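Local atomic coordinates of methyl-accepting chemotaxis sensory transducer (Anaeromyxobacter dehalogenans, PDB entry 4K08), a protein that probably senses small molecules in the periplasm through a PAS-like Cache domain and passes the signal on to the chemotaxis machinery. Residues 57-62 and 91-96. Residues are numbered along the deposited sequence; the frame is centred on the assembly and turned at random. Where two conformers were deposited one is given.
Sequences YFWVND and LLFQEF. With ACT (acetate ion), chain C.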
ATOM      1  N   TYR A  57       6.014   5.880  -3.588  1.00 21.54           N
ATOM      2  CA  TYR A  57       4.573   5.880  -3.900  1.00 20.65           C
ATOM      3  C   TYR A  57       3.760   4.952  -2.979  1.00 22.03           C
ATOM      4  O   TYR A  57       4.336   4.122  -2.225  1.00 22.39           O
ATOM      5  CB  TYR A  57       4.393   5.456  -5.356  1.00 19.09           C
ATOM      6  CG  TYR A  57       4.826   3.997  -5.547  1.00 19.76           C
ATOM      7  CD1 TYR A  57       3.932   2.942  -5.325  1.00 22.70           C
ATOM      8  CD2 TYR A  57       6.141   3.700  -5.952  1.00 22.44           C
ATOM      9  CE1 TYR A  57       4.355   1.580  -5.475  1.00 22.43           C
ATOM     10  CE2 TYR A  57       6.569   2.369  -6.128  1.00 21.85           C
ATOM     11  CZ  TYR A  57       5.674   1.319  -5.884  1.00 22.62           C
ATOM     12  OH  TYR A  57       6.140   0.041  -6.068  1.00 19.83           O
ATOM     13  N   PHE A  58       2.426   5.063  -3.075  1.00 21.29           N
ATOM     14  CA  PHE A  58       1.492   4.257  -2.273  1.00 24.08           C
ATOM     15  C   PHE A  58       0.757   3.311  -3.220  1.00 24.03           C
ATOM     16  O   PHE A  58       0.552   3.685  -4.352  1.00 22.02           O
ATOM     17  CB  PHE A  58       0.432   5.156  -1.582  1.00 27.08           C
ATOM     18  CG  PHE A  58       1.025   6.189  -0.640  1.00 26.28           C
ATOM     19  CD1 PHE A  58       1.425   5.835   0.649  1.00 27.53           C
ATOM     20  CD2 PHE A  58       1.221   7.510  -1.059  1.00 24.51           C
ATOM     21  CE1 PHE A  58       2.003   6.785   1.500  1.00 27.32           C
ATOM     22  CE2 PHE A  58       1.768   8.453  -0.226  1.00 26.55           C
ATOM     23  CZ  PHE A  58       2.171   8.094   1.064  1.00 26.25           C
ATOM     24  N   TRP A  59       0.285   2.147  -2.757  1.00 22.22           N
ATOM     25  CA  TRP A  59      -0.650   1.357  -3.543  1.00 25.37           C
ATOM     26  C   TRP A  59      -1.758   0.900  -2.602  1.00 28.76           C
ATOM     27  O   TRP A  59      -1.626   0.963  -1.389  1.00 24.55           O
ATOM     28  CB  TRP A  59       0.021   0.083  -4.158  1.00 24.49           C
ATOM     29  CG  TRP A  59       0.293  -0.974  -3.072  1.00 25.86           C
ATOM     30  CD1 TRP A  59      -0.568  -1.996  -2.640  1.00 26.92           C
ATOM     31  CD2 TRP A  59       1.466  -1.080  -2.248  1.00 26.13           C
ATOM     32  NE1 TRP A  59       0.036  -2.732  -1.637  1.00 26.84           N
ATOM     33  CE2 TRP A  59       1.249  -2.175  -1.334  1.00 28.49           C
ATOM     34  CE3 TRP A  59       2.669  -0.365  -2.171  1.00 26.23           C
ATOM     35  CZ2 TRP A  59       2.203  -2.569  -0.388  1.00 29.83           C
ATOM     36  CZ3 TRP A  59       3.650  -0.778  -1.204  1.00 28.50           C
ATOM     37  CH2 TRP A  59       3.399  -1.864  -0.334  1.00 29.28           C
ATOM     38  N   VAL A  60      -2.854   0.423  -3.175  1.00 26.86           N
ATOM     39  CA  VAL A  60      -3.939  -0.102  -2.397  1.00 23.84           C
ATOM     40  C   VAL A  60      -4.304  -1.469  -2.960  1.00 25.65           C
ATOM     41  O   VAL A  60      -4.500  -1.620  -4.172  1.00 25.10           O
ATOM     42  CB  VAL A  60      -5.193   0.812  -2.469  1.00 26.04           C
ATOM     43  CG1 VAL A  60      -6.357   0.136  -1.659  1.00 28.18           C
ATOM     44  CG2 VAL A  60      -4.870   2.244  -1.964  1.00 24.65           C
ATOM     45  N   ASN A  61      -4.394  -2.471  -2.093  1.00 27.30           N
ATOM     46  CA  ASN A  61      -5.018  -3.722  -2.503  1.00 31.23           C
ATOM     47  C   ASN A  61      -6.093  -4.127  -1.496  1.00 32.09           C
ATOM     48  O   ASN A  61      -6.145  -3.550  -0.424  1.00 30.97           O
ATOM     49  CB  ASN A  61      -3.984  -4.852  -2.731  1.00 30.41           C
ATOM     50  CG  ASN A  61      -3.242  -5.259  -1.455  1.00 32.89           C
ATOM     51  OD1 ASN A  61      -2.158  -4.740  -1.154  1.00 31.02           O
ATOM     52  ND2 ASN A  61      -3.814  -6.211  -0.714  1.00 31.12           N
ATOM     53  N   ASP A  62      -6.940  -5.096  -1.851  1.00 28.81           N
ATOM     54  CA  ASP A  62      -7.981  -5.550  -0.899  1.00 31.58           C
ATOM     55  C   ASP A  62      -7.604  -6.899  -0.315  1.00 33.97           C
ATOM     56  O   ASP A  62      -6.454  -7.371  -0.490  1.00 31.90           O
ATOM     57  CB  ASP A  62      -9.412  -5.606  -1.500  1.00 31.96           C
ATOM     58  CG  ASP A  62      -9.580  -6.667  -2.606  1.00 34.23           C
ATOM     59  OD1 ASP A  62      -8.806  -7.670  -2.702  1.00 32.60           O
ATOM     60  OD2 ASP A  62     -10.517  -6.474  -3.422  1.00 36.58           O
ATOM     61  N   LEU A  91       4.848 -14.891  -1.643  1.00 36.50           N
ATOM     62  CA  LEU A  91       3.460 -14.537  -1.945  1.00 36.86           C
ATOM     63  C   LEU A  91       3.240 -13.218  -1.215  1.00 34.36           C
ATOM     64  O   LEU A  91       2.549 -13.169  -0.230  1.00 35.46           O
ATOM     65  CB  LEU A  91       2.517 -15.648  -1.434  1.00 38.57           C
ATOM     66  CG  LEU A  91       2.493 -16.933  -2.275  1.00 40.18           C
ATOM     67  CD1 LEU A  91       1.910 -18.229  -1.508  1.00 44.87           C
ATOM     68  CD2 LEU A  91       1.690 -16.641  -3.568  1.00 40.26           C
ATOM     69  N   LEU A  92       3.906 -12.150  -1.664  1.00 32.80           N
ATOM     70  CA  LEU A  92       4.020 -10.928  -0.859  1.00 32.83           C
ATOM     71  C   LEU A  92       2.646 -10.258  -0.529  1.00 31.55           C
ATOM     72  O   LEU A  92       2.474  -9.746   0.578  1.00 31.40           O
ATOM     73  CB  LEU A  92       4.978  -9.925  -1.527  1.00 34.10           C
ATOM     74  CG  LEU A  92       4.600  -9.457  -2.929  1.00 30.68           C
ATOM     75  CD1 LEU A  92       4.211  -7.985  -2.914  1.00 28.66           C
ATOM     76  CD2 LEU A  92       5.762  -9.703  -3.929  1.00 28.98           C
ATOM     77  N   PHE A  93       1.692 -10.276  -1.461  1.00 31.74           N
ATOM     78  CA  PHE A  93       0.355  -9.661  -1.195  1.00 33.02           C
ATOM     79  C   PHE A  93      -0.422 -10.511  -0.189  1.00 36.61           C
ATOM     80  O   PHE A  93      -1.025  -9.973   0.744  1.00 34.82           O
ATOM     81  CB  PHE A  93      -0.443  -9.443  -2.490  1.00 35.06           C
ATOM     82  CG  PHE A  93       0.167  -8.406  -3.387  1.00 30.94           C
ATOM     83  CD1 PHE A  93       0.063  -7.047  -3.068  1.00 29.82           C
ATOM     84  CD2 PHE A  93       0.887  -8.779  -4.522  1.00 29.79           C
ATOM     85  CE1 PHE A  93       0.667  -6.060  -3.882  1.00 27.92           C
ATOM     86  CE2 PHE A  93       1.493  -7.805  -5.357  1.00 29.50           C
ATOM     87  CZ  PHE A  93       1.366  -6.424  -5.026  1.00 27.19           C
ATOM     88  N   GLN A  94      -0.318 -11.845  -0.322  1.00 33.28           N
ATOM     89  CA  GLN A  94      -0.886 -12.712   0.707  1.00 36.52           C
ATOM     90  C   GLN A  94      -0.249 -12.331   2.056  1.00 36.23           C
ATOM     91  O   GLN A  94      -0.960 -12.239   3.056  1.00 35.71           O
ATOM     92  CB  GLN A  94      -0.752 -14.230   0.359  1.00 35.19           C
ATOM     93  CG  GLN A  94      -2.132 -14.817  -0.139  1.00 49.11           C
ATOM     94  CD  GLN A  94      -1.949 -15.935  -1.190  1.00 56.58           C
ATOM     95  OE1 GLN A  94      -1.873 -15.660  -2.425  1.00 55.68           O
ATOM     96  NE2 GLN A  94      -1.812 -17.193  -0.705  1.00 57.83           N
ATOM     97  N   GLU A  95       1.059 -12.058   2.072  0.53 36.94           N
ATOM     98  CA  GLU A  95       1.706 -11.727   3.341  0.53 38.39           C
ATOM     99  C   GLU A  95       1.247 -10.364   3.893  0.53 40.90           C
ATOM    100  O   GLU A  95       1.144 -10.188   5.103  0.53 42.26           O
ATOM    101  CB  GLU A  95       3.234 -11.822   3.226  0.53 38.78           C
ATOM    102  CG  GLU A  95       3.750 -13.264   3.137  0.53 42.72           C
ATOM    103  CD  GLU A  95       3.363 -14.115   4.354  0.53 43.92           C
ATOM    104  OE1 GLU A  95       3.812 -13.766   5.471  0.53 43.76           O
ATOM    105  OE2 GLU A  95       2.597 -15.106   4.200  0.53 42.91           O
ATOM    106  N   PHE A  96       0.951  -9.404   3.019  1.00 38.28           N
ATOM    107  CA  PHE A  96       0.349  -8.138   3.477  1.00 37.96           C
ATOM    108  C   PHE A  96      -0.990  -8.398   4.182  1.00 34.41           C
ATOM    109  O   PHE A  96      -1.279  -7.828   5.226  1.00 34.95           O
ATOM    110  CB  PHE A  96       0.052  -7.188   2.310  1.00 38.13           C
ATOM    111  CG  PHE A  96       1.268  -6.747   1.538  1.00 34.79           C
ATOM    112  CD1 PHE A  96       2.539  -6.832   2.083  1.00 32.47           C
ATOM    113  CD2 PHE A  96       1.121  -6.186   0.265  1.00 35.07           C
ATOM    114  CE1 PHE A  96       3.648  -6.410   1.351  1.00 31.76           C
ATOM    115  CE2 PHE A  96       2.233  -5.771  -0.474  1.00 29.85           C
ATOM    116  CZ  PHE A  96       3.491  -5.871   0.078  1.00 28.00           C
TER
HETATM  117  C   ACT C 201       4.759  -2.542  -4.188  1.00 27.52           C
HETATM  118  O   ACT C 201       4.632  -1.755  -5.200  1.00 21.60           O
HETATM  119  OXT ACT C 201       5.788  -2.435  -3.473  1.00 22.70           O
HETATM  120  CH3 ACT C 201       3.721  -3.602  -3.792  1.00 25.11           C
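The indole of Trp59 meets the rings of Phe93 and Phe96 in a buried aromatic cluster, and an acetate ion lies over one of its faces, with the methyl carbon CH3 3.5 Å above the plane. Phe93 turns its edge to the indole face in an offset edge-to-face pair, the planes 89° apart, and its CE1 comes within 4.1 Å of Trp59 NE1. Phe96 approaches the benzo side instead: the rings are offset with little overlap and touch mainly where Phe96 CE2 lies 3.2 Å from Trp59 CZ2. Leu92 O lies 3.2 Å above the plane of the Phe96 ring, toward its rim. Phe93 carries Leu92 CD1 over the centre of one face, while Asn61 OD1 sits at its edge. Asn61 OD1 also lies in the indole plane and accepts a hydrogen bond from Trp59 NE1 (3.0 Å), which helps fix the rotation of the indole. Asn61 ND2 in turn donates to Asp62 O, so both ends of the amide are held. Trp59 CG lies between the backbone N and the carbonyl carbon (chi1 73°), from where the indole reaches the helix and Asn61. These residues join strand 59-62 of the antiparallel sheet to the first turn of helix 92-103, residues 92-96 running at 78° to the strand, in a PAS-like single Cache domain. The acetate, probably from the crystallisation liquor, occupies a pocket consistent with the ligand site of such domains. Tyr57 OH donates to acetate O (2.5 Å), which lies at the edge of the phenol ring and in its plane; Tyr110, His70 and Lys123 supply further hydrogen bonds. An alanine in place of Trp59 would probably open a gap beside Phe96 and under the acetate methyl, and leave Asn61 OD1 without its indole donor.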